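PDB 5YNL: arginase from Glaciozyma antarctica, which probably catalyses the manganese-dependent hydrolysis of L-arginine to L-ornithine and urea in a psychrophilic yeast. Local coordinates for residues 156-159 with 160-164; 197-200 with 201-205; 285-288 with 289-292; 79-83 with 84-88. All coordinates share one frame; numbering follows the deposited sequence.

Contact 1. Residues 156-159 with 160-164; sequences SLAM and GTVSG
The CG2 methyl of T161 lies over the backbone of A158, 3.3 Å from A158 CA, and CB of A158 meets the same methyl at 3.8 Å. The first torsion explains this overlap: with OG1 anti to the backbone N (chi1 -159°), CG2 takes the crowded position between N and the carbonyl carbon and faces the preceding turn. The hydroxyl goes the other way, to D328 OD1 and T150 OG1 on neighbouring strands. V162 sets CG2 beside A158 O, 3.2 Å away, while V162 N bonds to that oxygen from above the carbonyl plane. These residues form the first turns of helix 158-168, the helix of a beta-alpha-beta crossover that leads from strand 147-152 to strand 173-177, with two strands between them in the sheet, in the alpha/beta arginase fold. L157 O accepts two amides: T161 N at 3.1 Å lies in the carbonyl plane with a nearly straight bond (169°), whereas G160 N at 2.9 Å stands well above that plane and is more bent. M159 O receives S163 N at 3.3 Å; S163 OG also points at it, but the modelled separation is too short for its exact length to be trusted. The M159 side chain packs against P198 and F201 from helix 198-202 and V127 and T131 from helix 124-142.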
loop_
_atom_site.group_PDB
_atom_site.type_symbol
_atom_site.label_atom_id
_atom_site.label_comp_id
_atom_site.label_asym_id
_atom_site.label_seq_id
_atom_site.Cartn_x
_atom_site.Cartn_y
_atom_site.Cartn_z
ATOM N N SER A 156 -5.995 4.852 5.747
ATOM C CA SER A 156 -6.816 5.794 4.975
ATOM C C SER A 156 -5.950 6.697 4.097
ATOM O O SER A 156 -6.429 7.248 3.094
ATOM C CB SER A 156 -7.745 6.632 5.870
ATOM O OG SER A 156 -7.032 7.398 6.841
ATOM N N LEU A 157 -4.678 6.841 4.480
ATOM C CA LEU A 157 -3.702 7.604 3.701
ATOM C C LEU A 157 -3.508 7.000 2.302
ATOM O O LEU A 157 -2.988 7.682 1.391
ATOM C CB LEU A 157 -2.359 7.656 4.419
ATOM C CG LEU A 157 -2.104 8.691 5.506
ATOM C CD1 LEU A 157 -3.396 9.248 6.113
ATOM C CD2 LEU A 157 -1.229 8.077 6.579
ATOM N N ALA A 158 -3.922 5.736 2.135
ATOM C CA ALA A 158 -3.914 5.115 0.806
ATOM C C ALA A 158 -4.822 5.828 -0.211
ATOM O O ALA A 158 -4.682 5.632 -1.415
ATOM C CB ALA A 158 -4.221 3.634 0.865
ATOM N N MET A 159 -5.749 6.641 0.278
ATOM C CA MET A 159 -6.495 7.520 -0.589
ATOM C C MET A 159 -5.517 8.392 -1.366
ATOM O O MET A 159 -5.640 8.552 -2.584
ATOM C CB MET A 159 -7.453 8.386 0.230
ATOM C CG MET A 159 -8.847 7.789 0.355
ATOM S SD MET A 159 -10.066 8.901 1.091
ATOM C CE MET A 159 -9.466 8.948 2.790
ATOM N N GLY A 160 -4.526 8.935 -0.668
ATOM C CA GLY A 160 -3.557 9.800 -1.313
ATOM C C GLY A 160 -2.546 9.036 -2.147
ATOM O O GLY A 160 -2.352 9.327 -3.338
ATOM N N THR A 161 -1.908 8.059 -1.511
ATOM C CA THR A 161 -0.865 7.255 -2.135
ATOM C C THR A 161 -1.335 6.614 -3.458
ATOM O O THR A 161 -0.601 6.605 -4.459
ATOM C CB THR A 161 -0.356 6.181 -1.127
ATOM O OG1 THR A 161 0.945 5.711 -1.491
ATOM C CG2 THR A 161 -1.272 5.032 -1.096
ATOM N N VAL A 162 -2.567 6.108 -3.473
ATOM C CA VAL A 162 -3.098 5.430 -4.648
ATOM C C VAL A 162 -3.517 6.469 -5.711
ATOM O O VAL A 162 -3.387 6.233 -6.913
ATOM C CB VAL A 162 -4.279 4.493 -4.259
ATOM C CG1 VAL A 162 -5.055 4.014 -5.483
ATOM C CG2 VAL A 162 -3.792 3.310 -3.451
ATOM N N SER A 163 -3.993 7.630 -5.269
ATOM C CA SER A 163 -4.357 8.678 -6.217
ATOM C C SER A 163 -3.139 9.141 -7.015
ATOM O O SER A 163 -3.167 9.153 -8.240
ATOM C CB SER A 163 -4.996 9.863 -5.497
ATOM O OG SER A 163 -6.136 9.444 -4.771
ATOM N N GLY A 164 -2.068 9.505 -6.312
ATOM C CA GLY A 164 -0.842 9.951 -6.953
ATOM C C GLY A 164 -0.285 8.906 -7.898
ATOM O O GLY A 164 0.019 9.203 -9.051
#

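Contact 2. Residues 197-200 with 201-205; sequences CPVS and FLLGL
S200 O is gripped by two amides from beyond the end of its helix: L205 N at 3.2 Å, almost in line with the carbonyl, and G204 N through a weak bond. L205 also folds back over this oxygen with its side chain; CG sits between the backbone N and the carbonyl carbon (chi1 43°), and CD2 comes within 3.4 Å of S200 CB. With G204 at positive phi and its N weakly bonded to F201 O, the pattern is a Schellman motif closing the short helix 198-202. Further back, V199 O takes L203 N at 2.9 Å, and V199 CG1 runs alongside L203 CD1 at 3.5 Å, both side chains pointing the same way. The F201 ring presents an edge to C197 O, which lies in the ring plane 3.2 Å from CD1, and CE1 meets C197 CB at 3.7 Å. Replacing F201 with an alanine is likely to open a gap beside C197 and leave F216, whose ring meets this one at about 50°, without its aromatic partner. S200 OG has two acceptors within reach of its one proton, C197 O at 2.7 Å and N184 O, while L202 CG rests 3.2 Å from P198 O.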
loop_
_atom_site.group_PDB
_atom_site.type_symbol
_atom_site.label_atom_id
_atom_site.label_comp_id
_atom_site.label_asym_id
_atom_site.label_seq_id
_atom_site.Cartn_x
_atom_site.Cartn_y
_atom_site.Cartn_z
ATOM N N CYS A 197 -12.852 3.746 4.993
ATOM C CA CYS A 197 -13.487 4.200 3.753
ATOM C C CYS A 197 -12.617 4.427 2.491
ATOM O O CYS A 197 -13.175 4.676 1.421
ATOM C CB CYS A 197 -14.319 5.459 4.026
ATOM S SG CYS A 197 -15.516 5.256 5.349
ATOM N N PRO A 198 -11.273 4.330 2.591
ATOM C CA PRO A 198 -10.508 4.854 1.452
ATOM C C PRO A 198 -10.739 4.132 0.134
ATOM O O PRO A 198 -10.572 4.739 -0.928
ATOM C CB PRO A 198 -9.049 4.635 1.881
ATOM C CG PRO A 198 -9.094 3.461 2.784
ATOM C CD PRO A 198 -10.384 3.656 3.559
ATOM N N VAL A 199 -11.093 2.856 0.188
ATOM C CA VAL A 199 -11.259 2.111 -1.050
ATOM C C VAL A 199 -12.556 2.536 -1.738
ATOM O O VAL A 199 -12.634 2.598 -2.964
ATOM C CB VAL A 199 -11.202 0.588 -0.817
ATOM C CG1 VAL A 199 -11.045 -0.152 -2.140
ATOM C CG2 VAL A 199 -10.041 0.248 0.084
ATOM N N SER A 200 -13.558 2.868 -0.930
ATOM C CA SER A 200 -14.852 3.277 -1.447
ATOM C C SER A 200 -14.764 4.574 -2.256
ATOM O O SER A 200 -15.576 4.805 -3.159
ATOM C CB SER A 200 -15.869 3.397 -0.306
ATOM O OG SER A 200 -15.661 4.556 0.476
ATOM N N PHE A 201 -13.778 5.418 -1.950
ATOM C CA PHE A 201 -13.591 6.665 -2.701
ATOM C C PHE A 201 -12.807 6.369 -3.983
ATOM O O PHE A 201 -13.120 6.886 -5.048
ATOM C CB PHE A 201 -12.840 7.706 -1.856
ATOM C CG PHE A 201 -13.655 8.304 -0.727
ATOM C CD1 PHE A 201 -13.884 7.596 0.453
ATOM C CD2 PHE A 201 -14.155 9.599 -0.830
ATOM C CE1 PHE A 201 -14.625 8.156 1.495
ATOM C CE2 PHE A 201 -14.901 10.167 0.210
ATOM C CZ PHE A 201 -15.134 9.441 1.371
ATOM N N LEU A 202 -11.765 5.541 -3.870
ATOM C CA LEU A 202 -10.954 5.197 -5.041
ATOM C C LEU A 202 -11.763 4.436 -6.091
ATOM O O LEU A 202 -11.517 4.572 -7.294
ATOM C CB LEU A 202 -9.732 4.393 -4.625
ATOM C CG LEU A 202 -8.858 5.117 -3.601
ATOM C CD1 LEU A 202 -7.884 4.137 -2.947
ATOM C CD2 LEU A 202 -8.123 6.308 -4.219
ATOM N N LEU A 203 -12.726 3.639 -5.630
ATOM C CA LEU A 203 -13.580 2.886 -6.539
ATOM C C LEU A 203 -14.658 3.815 -7.085
ATOM O O LEU A 203 -15.230 3.567 -8.145
ATOM C CB LEU A 203 -14.193 1.674 -5.840
ATOM C CG LEU A 203 -13.172 0.597 -5.442
ATOM C CD1 LEU A 203 -13.736 -0.278 -4.342
ATOM C CD2 LEU A 203 -12.784 -0.267 -6.660
ATOM N N GLY A 204 -14.904 4.900 -6.360
ATOM C CA GLY A 204 -15.859 5.896 -6.792
ATOM C C GLY A 204 -17.294 5.493 -6.536
ATOM O O GLY A 204 -17.979 4.996 -7.429
ATOM N N LEU A 205 -17.748 5.701 -5.309
ATOM C CA LEU A 205 -19.168 5.601 -5.006
ATOM C C LEU A 205 -19.500 6.576 -3.887
ATOM O O LEU A 205 -20.585 6.500 -3.296
ATOM C CB LEU A 205 -19.596 4.156 -4.677
ATOM C CG LEU A 205 -18.816 3.175 -3.787
ATOM C CD1 LEU A 205 -17.547 2.656 -4.448
ATOM C CD2 LEU A 205 -18.513 3.765 -2.425
#

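Contact 3. Residues 285-288 with 289-292; sequences FDVD and ALDP
A289 N donates to D286 O at 3.1 Å, and L290 N to V287 O at 2.9 Å; these two successive i to i+3 bonds define a 3-10 turn at the end of strand 281-286. An Asx turn is built into it: D286 OD1 accepts D288 N at 2.6 Å, met nearly in line with its C-O bond. In both backbone bonds the donor stands above the carbonyl plane, by 44° at D286 O and 53° at V287 O. The S-F-D-V-D-A-L-D-P sequence is a signature of arginases, and the aspartates matching D286 and D288 bind manganese in related arginases. The geometry is consistent with such a site: D286 OD2 lies near D178 and E331, D288 OD1 lies near D178, and D286 OD1 is only 2.8 Å from D288 OD1, a pair of acceptors with no bond between them. D288 O has a weak bond from R234, and further along D291 OD2 is satisfied by G305 N. On the apolar side L290 CG reaches the edge of the F285 ring, 4.3 Å from CE1. L290 CD1 passes V287 CG1 at 4.2 Å.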
loop_
_atom_site.group_PDB
_atom_site.type_symbol
_atom_site.label_atom_id
_atom_site.label_comp_id
_atom_site.label_asym_id
_atom_site.label_seq_id
_atom_site.Cartn_x
_atom_site.Cartn_y
_atom_site.Cartn_z
ATOM N N PHE A 285 0.948 -1.900 1.943
ATOM C CA PHE A 285 1.165 -2.876 3.014
ATOM C C PHE A 285 0.914 -2.291 4.410
ATOM O O PHE A 285 1.601 -1.356 4.835
ATOM C CB PHE A 285 2.605 -3.406 2.957
ATOM C CG PHE A 285 2.774 -4.769 3.566
ATOM C CD1 PHE A 285 2.544 -4.979 4.919
ATOM C CD2 PHE A 285 3.157 -5.840 2.785
ATOM C CE1 PHE A 285 2.688 -6.261 5.470
ATOM C CE2 PHE A 285 3.305 -7.093 3.332
ATOM C CZ PHE A 285 3.061 -7.309 4.677
ATOM N N ASP A 286 -0.060 -2.850 5.123
ATOM C CA ASP A 286 -0.372 -2.392 6.459
ATOM C C ASP A 286 0.175 -3.418 7.401
ATOM O O ASP A 286 -0.127 -4.601 7.286
ATOM C CB ASP A 286 -1.875 -2.296 6.670
ATOM C CG ASP A 286 -2.228 -1.620 7.967
ATOM O OD1 ASP A 286 -1.888 -2.165 9.042
ATOM O OD2 ASP A 286 -2.834 -0.527 7.921
ATOM N N VAL A 287 0.974 -2.953 8.346
ATOM C CA VAL A 287 1.650 -3.806 9.309
ATOM C C VAL A 287 0.684 -4.488 10.288
ATOM O O VAL A 287 1.028 -5.511 10.870
ATOM C CB VAL A 287 2.762 -2.995 9.982
ATOM C CG1 VAL A 287 3.460 -3.765 11.072
ATOM C CG2 VAL A 287 3.761 -2.594 8.920
ATOM N N ASP A 288 -0.536 -3.969 10.429
ATOM C CA ASP A 288 -1.550 -4.658 11.239
ATOM C C ASP A 288 -1.992 -6.027 10.667
ATOM O O ASP A 288 -2.704 -6.789 11.331
ATOM C CB ASP A 288 -2.744 -3.735 11.598
ATOM C CG ASP A 288 -3.901 -3.765 10.567
ATOM O OD1 ASP A 288 -3.740 -4.235 9.407
ATOM O OD2 ASP A 288 -5.004 -3.276 10.927
ATOM N N ALA A 289 -1.562 -6.344 9.446
ATOM C CA ALA A 289 -1.858 -7.663 8.893
ATOM C C ALA A 289 -0.910 -8.704 9.478
ATOM O O ALA A 289 -1.143 -9.917 9.316
ATOM C CB ALA A 289 -1.813 -7.665 7.362
ATOM N N LEU A 290 0.141 -8.227 10.149
ATOM C CA LEU A 290 1.190 -9.109 10.633
ATOM C C LEU A 290 0.952 -9.583 12.065
ATOM O O LEU A 290 0.001 -9.148 12.730
ATOM C CB LEU A 290 2.561 -8.421 10.578
ATOM C CG LEU A 290 3.252 -8.149 9.244
ATOM C CD1 LEU A 290 4.592 -7.457 9.508
ATOM C CD2 LEU A 290 3.469 -9.436 8.458
ATOM N N ASP A 291 1.824 -10.491 12.507
ATOM C CA ASP A 291 1.965 -10.899 13.902
ATOM C C ASP A 291 3.451 -10.838 14.307
ATOM O O ASP A 291 4.344 -11.038 13.456
ATOM C CB ASP A 291 1.464 -12.338 14.094
ATOM C CG ASP A 291 -0.028 -12.420 14.272
ATOM O OD1 ASP A 291 -0.668 -11.350 14.331
ATOM O OD2 ASP A 291 -0.560 -13.549 14.373
ATOM N N PRO A 292 3.715 -10.563 15.601
ATOM C CA PRO A 292 5.025 -10.684 16.252
ATOM C C PRO A 292 5.838 -11.884 15.752
ATOM O O PRO A 292 6.212 -12.753 16.549
ATOM C CB PRO A 292 4.655 -10.891 17.733
ATOM C CG PRO A 292 3.121 -10.698 17.828
ATOM C CD PRO A 292 2.712 -10.047 16.544
#

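Contact 4. Residues 79-83 with 84-88; sequences LQLIE and SGLLN
S84 and L81 join across a helix-to-helix turn, in which helix 77-83 ends and helix 86-92 follows with two residues, S84 and G85, between them. G85 is the positive-phi glycine of a Schellman motif that ends the first helix, and its phi of 109° would jam a side chain against the preceding carbonyl oxygen; it is also the N-cap residue of the second helix. Among polar contacts, S84 OG donates to L81 O at 2.6 Å, tilted 29° from the carbonyl plane. The hydroxyl arrives there because it stands between the backbone N and the carbonyl carbon (chi1 72°), folded back over the last turn. S84 N adds only weak bonds, to Q80 O and to L81 O, and R350 of helix 345-356 weakly reaches the same hydroxyl. Without its hydroxyl, as with an alanine here, S84 would probably leave L81 O with the weak S84 N bond as its sole hydrogen bond across this turn. Carbon-oxygen packing adds L81 CD1 on S84 OG at 3.4 Å and L86 CB on L81 O, also at 3.4 Å. In the apolar contacts L81 CD1 meets L86 CB at 4.1 Å, the two leucine side chains crossing at a slant. Toward strand 96-99, where both pack on F99, I82 CG1 stands 4.3 Å from L87 CD1.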
loop_
_atom_site.group_PDB
_atom_site.type_symbol
_atom_site.label_atom_id
_atom_site.label_comp_id
_atom_site.label_asym_id
_atom_site.label_seq_id
_atom_site.Cartn_x
_atom_site.Cartn_y
_atom_site.Cartn_z
ATOM N N LEU A 79 8.737 8.198 11.632
ATOM C CA LEU A 79 9.948 8.901 12.043
ATOM C C LEU A 79 10.973 7.910 12.591
ATOM O O LEU A 79 12.145 7.996 12.239
ATOM C CB LEU A 79 9.661 10.029 13.048
ATOM C CG LEU A 79 10.842 10.913 13.522
ATOM C CD1 LEU A 79 11.596 11.557 12.357
ATOM C CD2 LEU A 79 10.416 12.006 14.520
ATOM N N GLN A 80 10.545 6.969 13.431
ATOM C CA GLN A 80 11.471 5.989 14.008
ATOM C C GLN A 80 12.173 5.172 12.936
ATOM O O GLN A 80 13.387 5.001 12.971
ATOM C CB GLN A 80 10.750 5.040 14.972
ATOM C CG GLN A 80 10.151 5.713 16.170
ATOM C CD GLN A 80 10.272 4.876 17.429
ATOM O OE1 GLN A 80 10.816 3.763 17.420
ATOM N NE2 GLN A 80 9.772 5.414 18.530
ATOM N N LEU A 81 11.391 4.652 11.996
ATOM C CA LEU A 81 11.921 3.907 10.854
ATOM C C LEU A 81 13.006 4.710 10.134
ATOM O O LEU A 81 14.052 4.172 9.762
ATOM C CB LEU A 81 10.781 3.565 9.886
ATOM C CG LEU A 81 10.964 2.399 8.918
ATOM C CD1 LEU A 81 12.121 1.505 9.342
ATOM C CD2 LEU A 81 9.681 1.592 8.870
ATOM N N ILE A 82 12.739 6.000 9.959
ATOM C CA ILE A 82 13.658 6.908 9.290
ATOM C C ILE A 82 14.916 7.117 10.127
ATOM O O ILE A 82 16.038 7.164 9.589
ATOM C CB ILE A 82 12.966 8.249 8.985
ATOM C CG1 ILE A 82 12.162 8.134 7.677
ATOM C CG2 ILE A 82 13.971 9.361 8.867
ATOM C CD1 ILE A 82 11.078 9.202 7.486
ATOM N N GLU A 83 14.725 7.233 11.442
ATOM C CA GLU A 83 15.826 7.335 12.392
ATOM C C GLU A 83 16.652 6.047 12.439
ATOM O O GLU A 83 17.833 6.084 12.775
ATOM C CB GLU A 83 15.270 7.591 13.798
ATOM C CG GLU A 83 14.594 8.928 14.046
ATOM C CD GLU A 83 14.055 9.014 15.474
ATOM O OE1 GLU A 83 14.739 8.549 16.422
ATOM O OE2 GLU A 83 12.931 9.521 15.646
ATOM N N SER A 84 16.017 4.914 12.119
ATOM C CA SER A 84 16.602 3.583 12.356
ATOM C C SER A 84 17.587 3.117 11.283
ATOM O O SER A 84 18.181 2.055 11.423
ATOM C CB SER A 84 15.507 2.511 12.541
ATOM O OG SER A 84 14.846 2.207 11.317
ATOM N N GLY A 85 17.763 3.894 10.217
ATOM C CA GLY A 85 18.744 3.557 9.200
ATOM C C GLY A 85 18.113 3.094 7.893
ATOM O O GLY A 85 18.815 2.620 6.996
ATOM N N LEU A 86 16.798 3.242 7.765
ATOM C CA LEU A 86 16.131 2.864 6.527
ATOM C C LEU A 86 16.763 3.538 5.298
ATOM O O LEU A 86 16.932 2.904 4.239
ATOM C CB LEU A 86 14.655 3.223 6.579
ATOM C CG LEU A 86 13.979 2.922 5.243
ATOM C CD1 LEU A 86 13.925 1.414 5.079
ATOM C CD2 LEU A 86 12.599 3.569 5.130
ATOM N N LEU A 87 17.103 4.820 5.447
ATOM C CA LEU A 87 17.656 5.597 4.352
ATOM C C LEU A 87 18.970 4.980 3.878
ATOM O O LEU A 87 19.182 4.793 2.674
ATOM C CB LEU A 87 17.851 7.065 4.762
ATOM C CG LEU A 87 16.736 8.053 4.415
ATOM C CD1 LEU A 87 15.389 7.558 4.902
ATOM C CD2 LEU A 87 17.031 9.391 5.023
ATOM N N ASN A 88 19.834 4.650 4.834
ATOM C CA ASN A 88 21.114 4.012 4.546
ATOM C C ASN A 88 20.938 2.593 3.946
ATOM O O ASN A 88 21.650 2.210 3.006
ATOM C CB ASN A 88 21.968 3.998 5.819
ATOM C CG ASN A 88 23.423 3.686 5.551
ATOM O OD1 ASN A 88 24.188 4.545 5.102
ATOM N ND2 ASN A 88 23.822 2.457 5.846
#

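In the fold
Along the chain from the N terminus the order is contact 4, contact 1, contact 2, contact 3; each is local, closing a single turn, and none nests within or crosses another. Contact 4 joins helices 77-83 and 86-92 and packs against helix 345-356 and strands 96-99 and 147-152. Contact 1 opens helix 158-168, and contact 2 ends helix 198-202. These two touch: V162 CG1 meets L202 CD1 at 3.8 Å, binding helix to helix. Contact 3 ends strand 281-286, within the parallel sheet, about 19 Å centre to centre from both contact 1 and contact 4, and on the other side of the chain's centre from contact 1.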